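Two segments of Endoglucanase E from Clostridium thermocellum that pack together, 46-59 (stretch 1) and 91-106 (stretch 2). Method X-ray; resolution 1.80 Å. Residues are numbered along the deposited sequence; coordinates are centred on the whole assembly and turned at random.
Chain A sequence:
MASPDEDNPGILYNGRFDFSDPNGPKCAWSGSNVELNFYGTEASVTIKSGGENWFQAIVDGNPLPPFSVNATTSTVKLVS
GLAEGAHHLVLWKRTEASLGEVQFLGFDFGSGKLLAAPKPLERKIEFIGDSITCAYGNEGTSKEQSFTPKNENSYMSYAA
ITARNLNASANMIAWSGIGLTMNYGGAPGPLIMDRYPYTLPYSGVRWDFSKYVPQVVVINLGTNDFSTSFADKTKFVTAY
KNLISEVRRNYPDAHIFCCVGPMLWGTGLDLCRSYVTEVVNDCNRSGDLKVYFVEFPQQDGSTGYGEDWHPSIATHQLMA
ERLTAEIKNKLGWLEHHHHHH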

# COMPACT_ATOMS: atom_id res chain seq x y z
N THR A 46 -7.51 7.91 20.22
CA THR A 46 -8.78 8.36 19.69
C THR A 46 -8.66 8.52 18.18
O THR A 46 -7.74 9.18 17.68
N ILE A 47 -9.58 7.86 17.47
CA ILE A 47 -9.58 7.82 16.01
C ILE A 47 -10.92 8.30 15.48
O ILE A 47 -11.99 7.80 15.92
N LYS A 48 -10.87 9.23 14.53
CA LYS A 48 -12.05 9.54 13.72
C LYS A 48 -11.92 8.91 12.34
O LYS A 48 -10.87 9.03 11.71
N SER A 49 -12.99 8.27 11.86
CA SER A 49 -12.98 7.54 10.59
C SER A 49 -14.21 7.89 9.78
O SER A 49 -15.33 7.85 10.30
N GLY A 50 -14.00 8.19 8.51
CA GLY A 50 -15.10 8.54 7.61
C GLY A 50 -15.95 7.35 7.16
O GLY A 50 -17.13 7.52 6.84
N GLY A 51 -15.37 6.16 7.16
CA GLY A 51 -16.09 4.95 6.72
C GLY A 51 -15.72 3.78 7.61
O GLY A 51 -15.33 3.98 8.76
N GLU A 52 -15.86 2.55 7.09
CA GLU A 52 -15.51 1.36 7.87
C GLU A 52 -14.02 1.07 7.69
O GLU A 52 -13.63 0.36 6.76
N ASN A 53 -13.20 1.67 8.52
CA ASN A 53 -11.77 1.40 8.48
C ASN A 53 -11.38 0.43 9.59
O ASN A 53 -11.92 0.47 10.71
N TRP A 54 -10.39 -0.39 9.28
CA TRP A 54 -9.90 -1.37 10.21
C TRP A 54 -8.44 -1.06 10.48
O TRP A 54 -7.73 -0.63 9.56
N PHE A 55 -8.04 -1.37 11.71
CA PHE A 55 -6.68 -1.13 12.23
C PHE A 55 -6.11 -2.34 12.93
O PHE A 55 -6.84 -3.19 13.44
N GLN A 56 -4.78 -2.38 13.02
CA GLN A 56 -4.13 -3.36 13.91
C GLN A 56 -3.00 -2.62 14.63
O GLN A 56 -2.28 -1.82 13.98
N ALA A 57 -2.89 -2.87 15.95
CA ALA A 57 -1.74 -2.45 16.77
C ALA A 57 -0.72 -3.59 16.79
O ALA A 57 -1.07 -4.75 16.93
N ILE A 58 0.55 -3.26 16.60
CA ILE A 58 1.63 -4.24 16.69
C ILE A 58 2.52 -3.75 17.80
O ILE A 58 3.12 -2.68 17.69
N VAL A 59 2.59 -4.52 18.89
CA VAL A 59 3.20 -4.01 20.12
C VAL A 59 4.37 -4.89 20.45
O VAL A 59 4.20 -6.10 20.61
N LEU A 91 0.67 1.54 14.89
CA LEU A 91 -0.79 1.50 14.65
C LEU A 91 -1.02 1.57 13.13
O LEU A 91 -0.69 2.57 12.49
N TRP A 92 -1.60 0.51 12.54
CA TRP A 92 -1.60 0.32 11.08
C TRP A 92 -3.01 0.40 10.50
O TRP A 92 -3.95 -0.25 11.01
N LYS A 93 -3.18 1.22 9.47
CA LYS A 93 -4.46 1.34 8.80
C LYS A 93 -4.54 0.17 7.78
O LYS A 93 -3.83 0.14 6.75
N ARG A 94 -5.36 -0.81 8.10
CA ARG A 94 -5.45 -2.00 7.21
C ARG A 94 -6.11 -1.74 5.87
O ARG A 94 -5.68 -2.29 4.84
N THR A 95 -7.17 -0.94 5.93
CA THR A 95 -8.11 -0.72 4.84
C THR A 95 -7.71 0.44 3.92
O THR A 95 -6.96 1.36 4.29
N GLU A 96 -8.24 0.42 2.71
CA GLU A 96 -7.79 1.36 1.68
C GLU A 96 -8.46 2.74 1.74
O GLU A 96 -9.41 2.98 2.53
N ALA A 97 -7.97 3.62 0.90
CA ALA A 97 -8.35 5.04 0.91
C ALA A 97 -9.84 5.19 0.61
O ALA A 97 -10.54 6.06 1.19
N SER A 98 -10.35 4.33 -0.27
CA SER A 98 -11.78 4.44 -0.64
C SER A 98 -12.73 4.20 0.56
O SER A 98 -13.90 4.58 0.50
N LEU A 99 -12.25 3.58 1.64
CA LEU A 99 -13.11 3.37 2.81
C LEU A 99 -13.11 4.56 3.81
O LEU A 99 -13.76 4.50 4.85
N GLY A 100 -12.36 5.60 3.50
CA GLY A 100 -12.56 6.86 4.20
C GLY A 100 -11.28 7.38 4.81
O GLY A 100 -10.38 6.62 5.12
N GLU A 101 -11.23 8.69 5.02
CA GLU A 101 -10.09 9.32 5.71
C GLU A 101 -10.16 9.04 7.19
O GLU A 101 -11.24 8.86 7.75
N VAL A 102 -8.99 9.03 7.81
CA VAL A 102 -8.88 8.75 9.23
C VAL A 102 -8.07 9.89 9.85
O VAL A 102 -7.06 10.32 9.27
N GLN A 103 -8.49 10.32 11.02
CA GLN A 103 -7.77 11.37 11.75
C GLN A 103 -7.38 10.78 13.10
O GLN A 103 -8.22 10.16 13.79
N PHE A 104 -6.11 10.97 13.47
CA PHE A 104 -5.61 10.52 14.75
C PHE A 104 -5.71 11.69 15.69
O PHE A 104 -5.12 12.76 15.44
N LEU A 105 -6.52 11.51 16.72
CA LEU A 105 -6.83 12.62 17.61
C LEU A 105 -6.07 12.61 18.93
O LEU A 105 -6.25 13.51 19.73
N GLY A 106 -5.18 11.63 19.13
CA GLY A 106 -4.35 11.65 20.32
C GLY A 106 -4.20 10.31 20.97
O GLY A 106 -5.09 9.47 20.88

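Side-chain packing between residues 46-59 and 91-106 of Endoglucanase E, two stretches whose contact buries 1176 Å² in total. The backbone frame is antiparallel: strand 46-49 pairs with 102-106 and strand 52-59 with 91-93, the first stretch turning a corner at Gly 50 and Gly 51, so that each stretch supplies one strand to each pairing.

Among the apolar contacts, Ile 47, Phe 55, Leu 91, Val 102 and Phe 104 form a continuous cluster. Ile 47 (chi1 m, chi2 t) places CG2 3.9 Å from Val 102 CG1, CG1 4.0 Å from Phe 104 CD1 and CD1 4.2 Å from Leu 91 CD2, and so touches residues of both partner strands. Phe 55 (chi1 m) links the two pairings as well: its CB lies 4.0 Å from Leu 91 CD1, its CE1 4.3 Å from Phe 104 CZ, and its CZ 3.8 Å from Val 102 CG2, which sits at the ring edge. Leu 91 (t, p) and Phe 104 (m) bring their ends nearer to the first stretch, while Val 102 is t. Beyond this cluster, Ile 58 CD1 meets Trp 92 CB at 4.1 Å, and Thr 46 CG2 approaches Leu 105 CD1 at 3.9 Å, both Thr 46 and Leu 105 having chi1 m.

Polar residues also pack through their side chains. Arg 94 (m, t, p) points toward the first stretch and lays CD 3.5 Å from Phe 55 C; Trp 54 CB, 3.8 Å from Arg 94 NE, lies at the guanidinium edge.

In the polar contacts, Thr 95 (p) accepts at OG1 a hydrogen bond from Trp 54 N (3.0 Å), a side chain thus standing in for a backbone acceptor just past the end of strand 91-93; its CG2 packs 3.9 Å from Trp 54 CB. Trp 54 (m) starts toward the second stretch but its end leads away, and NE1 donates to Glu 52 OE2 at 2.8 Å within its own stretch. Lys 93 (t, t, t, with chi4 at -93°) reaches residues further along its own stretch, NZ donating to Thr 95 O at 3.0 Å and weakly to Gly 100 O at 3.5 Å. Asn 53 (m) brings its end in among Lys 93, Thr 95, Leu 99 and Gly 100; its amide orientation is uncertain.

Two waters join the stretches. Water 2 bridges two extended side chains, accepting from Lys 48 NZ (3.0 Å) and donating to Gln 103 OE1 (2.8 Å). Water 1 joins Thr 46 OG1 (2.9 Å) to Gly 106 O through a weak bond of 3.3 Å.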

# COMPACT_ATOMS: atom_id res chain seq x y z
CB THR A 46 -9.20 9.70 20.33
OG1 THR A 46 -9.24 9.52 21.77
CG2 THR A 46 -10.58 10.12 19.84
CB ILE A 47 -9.37 6.37 15.51
CG1 ILE A 47 -7.92 5.94 15.81
CG2 ILE A 47 -9.71 6.28 13.97
CD1 ILE A 47 -7.70 4.41 15.82
CB LYS A 48 -12.24 11.06 13.62
CG LYS A 48 -13.44 11.48 12.76
CD LYS A 48 -13.64 12.99 12.84
CE LYS A 48 -14.43 13.47 11.64
NZ LYS A 48 -14.37 14.93 11.65
CB SER A 49 -12.96 6.02 10.84
OG SER A 49 -12.86 5.34 9.56
CB GLU A 52 -16.35 0.13 7.49
CG GLU A 52 -16.05 -1.04 8.42
CD GLU A 52 -16.76 -2.31 8.07
OE1 GLU A 52 -17.69 -2.23 7.23
OE2 GLU A 52 -16.37 -3.38 8.63
CB ASN A 53 -10.97 2.71 8.61
CG ASN A 53 -10.91 3.48 7.30
OD1 ASN A 53 -11.43 4.59 7.18
ND2 ASN A 53 -10.28 2.88 6.30
CB TRP A 54 -9.99 -2.79 9.59
CG TRP A 54 -11.42 -3.36 9.70
CD1 TRP A 54 -12.53 -2.98 8.97
CD2 TRP A 54 -11.88 -4.29 10.69
NE1 TRP A 54 -13.65 -3.70 9.41
CE2 TRP A 54 -13.28 -4.49 10.47
CE3 TRP A 54 -11.23 -4.99 11.73
CZ2 TRP A 54 -14.05 -5.38 11.26
CZ3 TRP A 54 -12.01 -5.87 12.52
CH2 TRP A 54 -13.41 -6.04 12.27
CB PHE A 55 -6.66 0.05 13.20
CG PHE A 55 -7.29 1.29 12.64
CD1 PHE A 55 -6.51 2.25 11.99
CD2 PHE A 55 -8.68 1.44 12.68
CE1 PHE A 55 -7.12 3.40 11.40
CE2 PHE A 55 -9.29 2.59 12.12
CZ PHE A 55 -8.50 3.56 11.49
CB GLN A 56 -3.54 -4.51 13.10
CG GLN A 56 -2.93 -5.63 14.01
CD GLN A 56 -2.67 -6.89 13.25
OE1 GLN A 56 -3.10 -8.01 13.65
NE2 GLN A 56 -1.95 -6.74 12.12
CB ALA A 57 -2.21 -2.13 18.19
CB ILE A 58 2.43 -4.37 15.36
CG1 ILE A 58 1.51 -4.73 14.18
CG2 ILE A 58 3.48 -5.50 15.51
CD1 ILE A 58 0.97 -3.55 13.41
CB VAL A 59 2.20 -3.96 21.30
CG1 VAL A 59 2.93 -3.42 22.55
CG2 VAL A 59 1.06 -3.04 20.96
CB LEU A 91 -1.49 2.65 15.40
CG LEU A 91 -2.99 2.79 15.20
CD1 LEU A 91 -3.74 1.50 15.60
CD2 LEU A 91 -3.55 4.01 15.98
CB TRP A 92 -0.99 -1.06 10.78
CG TRP A 92 -0.83 -1.42 9.31
CD1 TRP A 92 -1.80 -1.86 8.44
CD2 TRP A 92 0.38 -1.32 8.55
NE1 TRP A 92 -1.26 -2.03 7.19
CE2 TRP A 92 0.08 -1.74 7.24
CE3 TRP A 92 1.71 -0.95 8.86
CZ2 TRP A 92 1.06 -1.80 6.22
CZ3 TRP A 92 2.68 -1.00 7.83
CH2 TRP A 92 2.34 -1.46 6.54
CB LYS A 93 -4.60 2.68 8.08
CG LYS A 93 -5.99 2.86 7.43
CD LYS A 93 -6.06 4.21 6.64
CE LYS A 93 -7.51 4.59 6.30
NZ LYS A 93 -7.98 4.11 4.92
CB ARG A 94 -6.24 -3.09 7.93
CG ARG A 94 -5.51 -3.59 9.14
CD ARG A 94 -6.48 -4.39 10.07
NE ARG A 94 -7.28 -5.47 9.42
CZ ARG A 94 -7.02 -6.78 9.47
NH1 ARG A 94 -5.92 -7.27 10.05
NH2 ARG A 94 -7.86 -7.65 8.91
CB THR A 95 -9.51 -0.44 5.42
OG1 THR A 95 -9.35 0.36 6.60
CG2 THR A 95 -10.21 -1.77 5.83
CB GLU A 96 -8.00 0.74 0.31
CG GLU A 96 -9.50 0.42 0.03
CD GLU A 96 -9.67 -0.25 -1.31
OE1 GLU A 96 -9.61 0.45 -2.35
OE2 GLU A 96 -9.83 -1.51 -1.31
CB ALA A 97 -7.49 5.81 -0.10
CB SER A 98 -12.15 3.51 -1.80
OG SER A 98 -12.09 2.17 -1.40
CB LEU A 99 -12.75 2.07 3.54
CG LEU A 99 -13.10 0.83 2.74
CD1 LEU A 99 -12.33 -0.38 3.23
CD2 LEU A 99 -14.65 0.57 2.75
CB GLU A 101 -10.09 10.85 5.49
CG GLU A 101 -10.02 11.19 4.03
CD GLU A 101 -10.39 12.64 3.73
OE1 GLU A 101 -10.52 13.43 4.71
OE2 GLU A 101 -10.57 12.97 2.52
CB VAL A 102 -8.12 7.43 9.39
CG1 VAL A 102 -7.55 7.20 10.86
CG2 VAL A 102 -9.03 6.29 8.95
CB GLN A 103 -8.67 12.60 11.88
CG GLN A 103 -8.00 13.80 12.57
CD GLN A 103 -8.84 15.07 12.53
OE1 GLN A 103 -10.09 15.02 12.54
NE2 GLN A 103 -8.15 16.22 12.46
CB PHE A 104 -4.18 9.94 14.66
CG PHE A 104 -4.13 8.71 13.82
CD1 PHE A 104 -4.57 7.51 14.32
CD2 PHE A 104 -3.74 8.79 12.49
CE1 PHE A 104 -4.59 6.36 13.52
CE2 PHE A 104 -3.75 7.67 11.66
CZ PHE A 104 -4.18 6.44 12.19
CB LEU A 105 -8.34 12.72 17.84
CG LEU A 105 -9.11 13.06 16.58
CD1 LEU A 105 -10.57 12.71 16.87
CD2 LEU A 105 -8.96 14.53 16.19
O HOH W 1 -7.05 8.38 23.35
O HOH W 2 -11.75 15.71 10.34
O HOH W 3 -12.08 11.25 9.44